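Local coordinates for protein aminotransferase class-III (Sphaerobacter thermophilus DSM 20745, PDB 6K8H) that belongs to the class-III aminotransferases, proteins of the large pyridoxal phosphate-dependent aminotransferase superfamily, and is also named an omega-transaminase, at residues 208-211 with 212-215. Sequence-based numbering, arbitrary orientation.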
loop_
_atom_site.group_PDB
_atom_site.type_symbol
_atom_site.label_atom_id
_atom_site.label_comp_id
_atom_site.label_asym_id
_atom_site.label_seq_id
_atom_site.Cartn_x
_atom_site.Cartn_y
_atom_site.Cartn_z
ATOM N N LEU B 208 -21.043 -8.181 -23.242
ATOM C CA LEU B 208 -20.115 -7.069 -23.050
ATOM C C LEU B 208 -18.669 -7.474 -23.327
ATOM O O LEU B 208 -17.916 -6.710 -23.945
ATOM C CB LEU B 208 -20.262 -6.509 -21.638
ATOM C CG LEU B 208 -21.441 -5.551 -21.486
ATOM C CD1 LEU B 208 -21.778 -5.357 -20.010
ATOM C CD2 LEU B 208 -21.131 -4.215 -22.142
ATOM N N ILE B 209 -18.253 -8.650 -22.870
ATOM C CA ILE B 209 -16.855 -9.085 -23.151
ATOM C C ILE B 209 -16.667 -9.262 -24.666
ATOM O O ILE B 209 -15.656 -8.796 -25.196
ATOM C CB ILE B 209 -16.504 -10.348 -22.349
ATOM C CG1 ILE B 209 -16.380 -10.012 -20.860
ATOM C CG2 ILE B 209 -15.244 -10.988 -22.897
ATOM C CD1 ILE B 209 -16.368 -11.194 -19.946
ATOM N N GLU B 210 -17.675 -9.822 -25.328
ATOM C CA GLU B 210 -17.606 -10.092 -26.785
ATOM C C GLU B 210 -17.418 -8.768 -27.535
ATOM O O GLU B 210 -16.555 -8.694 -28.396
ATOM C CB GLU B 210 -18.913 -10.765 -27.192
ATOM C CG GLU B 210 -18.707 -11.965 -28.081
ATOM C CD GLU B 210 -18.066 -11.553 -29.380
ATOM O OE1 GLU B 210 -18.140 -10.367 -29.683
ATOM O OE2 GLU B 210 -17.498 -12.411 -30.073
ATOM N N GLN B 211 -18.161 -7.751 -27.115
ATOM C CA GLN B 211 -18.180 -6.391 -27.695
ATOM C C GLN B 211 -16.812 -5.719 -27.534
ATOM O O GLN B 211 -16.428 -4.983 -28.442
ATOM C CB GLN B 211 -19.263 -5.596 -26.969
ATOM C CG GLN B 211 -19.333 -4.133 -27.362
ATOM C CD GLN B 211 -20.622 -3.486 -26.917
ATOM O OE1 GLN B 211 -20.761 -2.268 -26.951
ATOM N NE2 GLN B 211 -21.584 -4.305 -26.526
ATOM N N HIS B 212 -16.121 -5.980 -26.421
ATOM C CA HIS B 212 -14.872 -5.283 -26.107
ATOM C C HIS B 212 -13.660 -6.211 -26.132
ATOM O O HIS B 212 -12.639 -5.908 -25.503
ATOM C CB HIS B 212 -14.955 -4.602 -24.738
ATOM C CG HIS B 212 -16.038 -3.578 -24.627
ATOM N ND1 HIS B 212 -15.853 -2.259 -24.981
ATOM C CD2 HIS B 212 -17.316 -3.675 -24.190
ATOM C CE1 HIS B 212 -16.969 -1.586 -24.760
ATOM N NE2 HIS B 212 -17.873 -2.423 -24.284
ATOM N N ARG B 213 -13.750 -7.329 -26.849
ATOM C CA ARG B 213 -12.783 -8.408 -26.686
ATOM C C ARG B 213 -11.370 -8.013 -27.111
ATOM O O ARG B 213 -10.397 -8.550 -26.575
ATOM C CB ARG B 213 -13.232 -9.620 -27.484
ATOM C CG ARG B 213 -13.461 -9.309 -28.952
ATOM C CD ARG B 213 -13.964 -10.530 -29.697
ATOM N NE ARG B 213 -12.885 -11.480 -29.944
ATOM C CZ ARG B 213 -13.022 -12.599 -30.652
ATOM N NH1 ARG B 213 -14.201 -12.918 -31.179
ATOM N NH2 ARG B 213 -11.982 -13.406 -30.818
ATOM N N ASP B 214 -11.219 -7.070 -28.046
ATOM C CA ASP B 214 -9.876 -6.762 -28.526
ATOM C C ASP B 214 -9.159 -5.774 -27.632
ATOM O O ASP B 214 -7.921 -5.698 -27.660
ATOM C CB ASP B 214 -9.945 -6.180 -29.928
ATOM C CG ASP B 214 -10.286 -7.228 -30.970
ATOM O OD1 ASP B 214 -10.023 -8.423 -30.697
ATOM O OD2 ASP B 214 -10.813 -6.870 -32.042
ATOM N N GLU B 215 -9.911 -5.039 -26.797
ATOM C CA GLU B 215 -9.324 -3.995 -25.904
ATOM C C GLU B 215 -9.222 -4.433 -24.431
ATOM O O GLU B 215 -8.672 -3.658 -23.630
ATOM C CB GLU B 215 -10.210 -2.742 -25.895
ATOM C CG GLU B 215 -11.001 -2.494 -27.167
ATOM C CD GLU B 215 -12.207 -1.577 -27.025
ATOM O OE1 GLU B 215 -12.196 -0.711 -26.132
ATOM O OE2 GLU B 215 -13.165 -1.738 -27.806
HETATM O O HOH W 1 -13.220 -5.560 -29.265
HETATM O O HOH W 2 -20.599 -1.296 -24.310
#
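With chi1 at -60°, His212 sets its ring beside its own backbone N and back along the last turn of helix 202-211, while Gln211, its CG trans to the main-chain nitrogen and the chain extended beyond, runs alongside that ring. The site is the C-terminal end of a helix, where the class-III aminotransferase chain turns toward strand 216-221 of the central mixed sheet. Gln211 suits it because its methylene lies over one face of the imidazole in a CH-pi contact, CG 4.0 Å from the centroid of the His212 ring, and its amide continues almost parallel to the ring plane. One water then bridges Gln211 OE1 and His212 NE2. His212 is the first residue to leave helical angles; its N still reaches back to Leu208 O at 3.1 Å, with a weak second bond to Ile209 O. On another side of the helix end, Glu210 and Arg213 point the same way, and a long salt bridge of 3.5 Å joins Glu210 OE2 to Arg213 NH1, the carboxylate and guanidinium planes 84° apart. Hydrophobic Leu208 and Ile209 are buried, Leu208 against Leu197 and Ile209 against helix 235-248. Glu215 N closes the turn on His212 O, and its carboxylate pairs with Arg146. At the imidazole edge, Leu208 O lies near the ring plane, 3.1 Å from His212 CD2.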